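Local coordinates for protein F420-reducing hydrogenase, subunit beta (Methanothermobacter marburgensis, PDB 4OMF) that carries FAD and an iron-sulfur cluster and probably passes electrons derived from hydrogen to the flavin for reduction of coenzyme F420, at residues Asp16-Thr30 against Asp66-Phe78. Sequence-based numbering, arbitrary orientation.
Sequences DREIQKLAQDGGIVT and DELKAAAGTKYTF. With FAD (flavin-adenine dinucleotide), chain R.
Leu68 and Thr30 meet through a shared water: it donates to Leu68 O and to Thr30 OG1 and also hydrogen-bonds to the ribose O3B of FAD. One residue on, Lys69 runs its aliphatic chain into a hole formed by Glu18, Ile19, Leu22 and Thr30. The chain stays extended all the way, which carries NZ past Leu22 CD1 and Ile19 CG1 to a salt bridge with Glu18 OE1 at 2.6 Å, entering from above the carboxylate plane. Asp16, the N-cap of helix 17-22, keeps OD2 4.4 Å from Lys69 NZ, a second negative charge that probably adds to the attraction. Ala72 CB then packs against Leu22 CB and lies 3.4 Å from Thr30 OG1, the hydroxyl that donates to phosphate oxygen O2A.

From here both segments turn to the FAD pyrophosphate. Backbone N-H groups of Gln24, Asp25 and Gly27 to Thr30, the one from Ile28 weakly, gather round its two phosphates in a phosphate-binding loop, while Gly73 N joins Gln24 N on O1A, at 2.9 and 2.8 Å respectively.

At Thr74 the backbone N donates to Gln24 OE1 (2.8 Å, 167° at the hydrogen), and a water bridges the same oxygen to Thr74 O. Gln24 reaches them with CG anti to its backbone N (chi1 -176°) and a bend at chi2, while its NE2 bonds to Met161 O. With an alanine here, Thr74 N and Met161 O would probably lose their mates and the backbone beside the phosphate would be less firmly held. Thr74 OG1 hydrogen-bonds to ribityl O2', and its CG2 sits over one face of the Tyr76 ring, toward the rim. That ring turns its edge to the isoalloxazine, with Tyr76 OH 3.5 Å from Gln24 NE2, and the Gln24 amide plane stands nearly perpendicular to the ring (86°).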
# COMPACT_ATOMS: atom_id res chain seq x y z
N ASP C 16 7.93 8.82 49.27
CA ASP C 16 6.66 9.50 49.08
C ASP C 16 5.53 8.50 49.27
O ASP C 16 5.38 7.57 48.50
CB ASP C 16 6.59 10.14 47.68
CG ASP C 16 5.28 10.88 47.41
OD1 ASP C 16 4.20 10.44 47.85
OD2 ASP C 16 5.32 11.91 46.71
N ARG C 17 4.71 8.73 50.29
CA ARG C 17 3.63 7.81 50.58
C ARG C 17 2.58 7.74 49.46
O ARG C 17 2.02 6.68 49.22
CB ARG C 17 2.97 8.19 51.91
CG ARG C 17 3.86 7.89 53.11
CD ARG C 17 3.03 7.70 54.37
NE ARG C 17 3.32 8.71 55.39
CZ ARG C 17 2.67 9.87 55.50
NH1 ARG C 17 1.69 10.18 54.65
NH2 ARG C 17 3.00 10.73 56.46
N GLU C 18 2.32 8.84 48.77
CA GLU C 18 1.41 8.77 47.63
C GLU C 18 1.98 7.83 46.56
O GLU C 18 1.26 7.02 45.98
CB GLU C 18 1.15 10.15 47.02
CG GLU C 18 0.40 11.12 47.91
CD GLU C 18 -0.00 12.39 47.17
OE1 GLU C 18 0.05 12.39 45.92
OE2 GLU C 18 -0.37 13.39 47.84
N ILE C 19 3.28 7.93 46.31
CA ILE C 19 3.89 7.11 45.28
C ILE C 19 3.94 5.66 45.75
O ILE C 19 3.67 4.74 44.98
CB ILE C 19 5.29 7.63 44.91
CG1 ILE C 19 5.15 8.98 44.19
CG2 ILE C 19 6.03 6.64 44.01
CD1 ILE C 19 6.46 9.60 43.68
N GLN C 20 4.22 5.46 47.03
CA GLN C 20 4.22 4.11 47.61
C GLN C 20 2.89 3.39 47.38
O GLN C 20 2.86 2.22 47.02
CB GLN C 20 4.53 4.16 49.10
CG GLN C 20 5.95 4.63 49.43
CD GLN C 20 6.25 4.61 50.92
OE1 GLN C 20 5.35 4.46 51.75
NE2 GLN C 20 7.53 4.75 51.27
N LYS C 21 1.79 4.12 47.57
CA LYS C 21 0.45 3.55 47.39
C LYS C 21 0.16 3.12 45.95
O LYS C 21 -0.59 2.17 45.72
CB LYS C 21 -0.61 4.55 47.83
CG LYS C 21 -0.66 4.83 49.32
CD LYS C 21 -1.50 3.81 50.07
CE LYS C 21 -1.92 4.33 51.43
NZ LYS C 21 -0.76 4.74 52.28
N LEU C 22 0.75 3.82 44.98
CA LEU C 22 0.39 3.62 43.58
C LEU C 22 1.36 2.70 42.83
O LEU C 22 1.00 2.10 41.82
CB LEU C 22 0.32 4.97 42.86
CG LEU C 22 -0.77 5.93 43.36
CD1 LEU C 22 -0.51 7.34 42.82
CD2 LEU C 22 -2.15 5.45 42.94
N ALA C 23 2.57 2.60 43.35
CA ALA C 23 3.68 1.94 42.65
C ALA C 23 3.57 0.43 42.53
O ALA C 23 3.03 -0.23 43.42
CB ALA C 23 4.99 2.27 43.35
N GLN C 24 4.12 -0.11 41.44
CA GLN C 24 4.23 -1.56 41.31
C GLN C 24 5.12 -2.15 42.39
O GLN C 24 4.78 -3.14 43.06
CB GLN C 24 4.78 -1.95 39.94
CG GLN C 24 4.82 -3.46 39.70
CD GLN C 24 3.41 -4.03 39.44
OE1 GLN C 24 2.45 -3.28 39.22
NE2 GLN C 24 3.29 -5.36 39.46
N ASP C 25 6.28 -1.53 42.54
CA ASP C 25 7.32 -2.03 43.42
C ASP C 25 7.78 -0.89 44.34
O ASP C 25 7.00 -0.45 45.18
CB ASP C 25 8.46 -2.60 42.57
CG ASP C 25 8.02 -3.82 41.77
OD1 ASP C 25 7.44 -4.74 42.39
OD2 ASP C 25 8.23 -3.84 40.54
N GLY C 26 9.01 -0.41 44.17
CA GLY C 26 9.55 0.66 45.02
C GLY C 26 9.14 2.07 44.59
O GLY C 26 9.41 3.04 45.29
N GLY C 27 8.49 2.19 43.44
CA GLY C 27 8.12 3.51 42.95
C GLY C 27 9.32 4.27 42.42
O GLY C 27 9.37 5.50 42.48
N ILE C 28 10.29 3.53 41.89
CA ILE C 28 11.50 4.14 41.40
C ILE C 28 11.22 4.94 40.12
O ILE C 28 11.73 6.04 39.94
CB ILE C 28 12.59 3.08 41.13
CG1 ILE C 28 12.80 2.20 42.36
CG2 ILE C 28 13.89 3.74 40.68
CD1 ILE C 28 13.14 2.93 43.65
N VAL C 29 10.41 4.38 39.23
CA VAL C 29 10.17 5.07 37.98
C VAL C 29 9.39 6.35 38.22
O VAL C 29 9.81 7.43 37.78
CB VAL C 29 9.40 4.21 36.97
CG1 VAL C 29 9.20 5.00 35.66
CG2 VAL C 29 10.19 2.93 36.72
N THR C 30 8.28 6.25 38.92
CA THR C 30 7.44 7.43 39.15
C THR C 30 8.20 8.49 39.99
O THR C 30 8.17 9.68 39.69
CB THR C 30 6.11 7.07 39.85
OG1 THR C 30 5.34 6.20 39.00
CG2 THR C 30 5.31 8.33 40.16
N ASP C 66 1.09 14.61 38.78
CA ASP C 66 -0.20 13.93 38.74
C ASP C 66 -0.29 12.95 37.57
O ASP C 66 -0.77 11.83 37.73
CB ASP C 66 -1.36 14.93 38.66
CG ASP C 66 -1.73 15.51 40.01
OD1 ASP C 66 -1.16 15.09 41.04
OD2 ASP C 66 -2.62 16.39 40.04
N GLU C 67 0.18 13.36 36.39
CA GLU C 67 0.11 12.50 35.22
C GLU C 67 1.08 11.33 35.33
O GLU C 67 0.79 10.21 34.86
CB GLU C 67 0.37 13.30 33.94
CG GLU C 67 -0.78 14.17 33.52
CD GLU C 67 -0.42 15.11 32.37
OE1 GLU C 67 0.75 15.53 32.27
OE2 GLU C 67 -1.32 15.44 31.56
N LEU C 68 2.24 11.58 35.94
CA LEU C 68 3.21 10.50 36.18
C LEU C 68 2.60 9.48 37.13
O LEU C 68 2.71 8.27 36.92
CB LEU C 68 4.50 11.06 36.77
CG LEU C 68 5.34 11.88 35.79
CD1 LEU C 68 6.54 12.57 36.52
CD2 LEU C 68 5.82 11.00 34.66
N LYS C 69 2.00 9.98 38.19
CA LYS C 69 1.37 9.12 39.18
C LYS C 69 0.23 8.31 38.57
O LYS C 69 0.03 7.14 38.91
CB LYS C 69 0.85 9.95 40.35
CG LYS C 69 1.94 10.42 41.28
CD LYS C 69 1.37 11.22 42.43
CE LYS C 69 2.47 11.93 43.20
NZ LYS C 69 1.88 12.92 44.17
N ALA C 70 -0.53 8.92 37.66
CA ALA C 70 -1.64 8.20 37.01
C ALA C 70 -1.16 7.03 36.13
O ALA C 70 -1.96 6.14 35.79
CB ALA C 70 -2.49 9.16 36.18
N ALA C 71 0.13 7.03 35.78
CA ALA C 71 0.70 5.99 34.94
C ALA C 71 1.40 4.88 35.76
O ALA C 71 1.84 3.87 35.21
CB ALA C 71 1.69 6.60 33.95
N ALA C 72 1.49 5.08 37.08
CA ALA C 72 2.22 4.14 37.94
C ALA C 72 1.58 2.76 37.92
O ALA C 72 0.37 2.64 37.65
CB ALA C 72 2.30 4.68 39.36
N GLY C 73 2.37 1.73 38.21
CA GLY C 73 1.85 0.37 38.23
C GLY C 73 2.11 -0.32 36.89
O GLY C 73 2.09 0.34 35.85
N THR C 74 2.33 -1.63 36.92
CA THR C 74 2.65 -2.38 35.70
C THR C 74 1.42 -2.94 34.98
O THR C 74 0.49 -3.44 35.59
CB THR C 74 3.58 -3.57 36.02
OG1 THR C 74 4.76 -3.08 36.65
CG2 THR C 74 3.98 -4.31 34.74
N LYS C 75 1.45 -2.86 33.66
CA LYS C 75 0.49 -3.55 32.81
C LYS C 75 1.26 -4.54 31.96
O LYS C 75 2.12 -4.12 31.19
CB LYS C 75 -0.28 -2.55 31.94
CG LYS C 75 -1.07 -1.50 32.74
CD LYS C 75 -0.19 -0.29 33.02
CE LYS C 75 -0.83 0.67 34.01
NZ LYS C 75 0.06 1.86 34.31
N TYR C 76 0.99 -5.84 32.10
CA TYR C 76 1.78 -6.82 31.35
C TYR C 76 1.23 -7.04 29.94
O TYR C 76 0.92 -8.17 29.55
CB TYR C 76 1.87 -8.15 32.10
CG TYR C 76 2.58 -8.02 33.43
CD1 TYR C 76 3.96 -7.76 33.48
CD2 TYR C 76 1.89 -8.16 34.62
CE1 TYR C 76 4.62 -7.63 34.69
CE2 TYR C 76 2.54 -8.03 35.85
CZ TYR C 76 3.90 -7.77 35.88
OH TYR C 76 4.52 -7.64 37.09
N THR C 77 1.10 -5.95 29.19
CA THR C 77 0.76 -6.02 27.78
C THR C 77 1.41 -4.84 27.07
O THR C 77 2.18 -4.06 27.67
CB THR C 77 -0.78 -6.07 27.55
OG1 THR C 77 -1.06 -6.33 26.16
CG2 THR C 77 -1.44 -4.77 27.95
N PHE C 78 1.15 -4.71 25.77
CA PHE C 78 1.89 -3.75 24.97
C PHE C 78 1.55 -2.30 25.29
O PHE C 78 0.39 -1.93 25.40
CB PHE C 78 1.64 -3.98 23.47
CG PHE C 78 1.82 -5.41 23.04
CD1 PHE C 78 0.83 -6.07 22.34
CD2 PHE C 78 3.00 -6.09 23.32
CE1 PHE C 78 0.99 -7.38 21.93
CE2 PHE C 78 3.16 -7.40 22.92
CZ PHE C 78 2.15 -8.05 22.22
PA FAD R . 6.03 2.68 39.12
O1A FAD R . 4.95 1.68 39.45
O2A FAD R . 6.27 3.93 39.92
O5B FAD R . 5.81 3.13 37.61
C5B FAD R . 5.75 2.07 36.65
C4B FAD R . 6.12 2.66 35.29
O4B FAD R . 6.13 1.62 34.31
C3B FAD R . 5.08 3.69 34.86
O3B FAD R . 5.70 4.91 34.42
C2B FAD R . 4.39 3.02 33.69
O2B FAD R . 4.01 3.98 32.70
C1B FAD R . 5.43 2.05 33.16
N9A FAD R . 4.78 0.91 32.50
C8A FAD R . 3.83 0.13 33.04
N7A FAD R . 3.46 -0.84 32.17
C5A FAD R . 4.20 -0.66 31.04
C6A FAD R . 4.29 -1.32 29.72
N6A FAD R . 3.50 -2.38 29.40
N1A FAD R . 5.19 -0.82 28.85
C2A FAD R . 5.96 0.25 29.12
N3A FAD R . 5.92 0.92 30.30
C4A FAD R . 5.07 0.50 31.27
N1 FAD R . 10.21 -6.57 36.72
C2 FAD R . 11.15 -7.55 37.04
O2 FAD R . 11.76 -7.46 38.12
N3 FAD R . 11.35 -8.60 36.16
C4 FAD R . 10.67 -8.67 34.96
O4 FAD R . 10.91 -9.62 34.19
C4X FAD R . 9.33 -8.12 34.96
N5 FAD R . 8.57 -8.30 33.70
C5X FAD R . 8.06 -7.04 33.16
C6 FAD R . 7.38 -7.16 31.94
C7 FAD R . 6.66 -6.07 31.43
C7M FAD R . 5.94 -6.18 30.10
C8 FAD R . 6.62 -4.89 32.18
C8M FAD R . 5.88 -3.65 31.74
C9 FAD R . 7.29 -4.77 33.42
C9A FAD R . 7.94 -5.88 33.97
N10 FAD R . 8.69 -5.75 35.16
C10 FAD R . 9.28 -6.85 35.75
C1' FAD R . 8.96 -4.45 35.81
C2' FAD R . 8.00 -4.10 36.92
O2' FAD R . 6.84 -4.79 36.91
C3' FAD R . 7.93 -2.77 37.15
O3' FAD R . 7.27 -2.08 36.19
C4' FAD R . 9.19 -2.10 37.66
O4' FAD R . 9.73 -2.77 38.82
C5' FAD R . 8.93 -0.62 37.97
O5' FAD R . 8.22 -0.50 39.19
P FAD R . 8.18 0.88 39.99
O1P FAD R . 9.62 1.36 40.11
O2P FAD R . 7.39 0.71 41.26
O3P FAD R . 7.43 1.88 38.95
O HOH W 1 -0.24 -3.66 38.29
O HOH W 2 4.94 6.81 36.28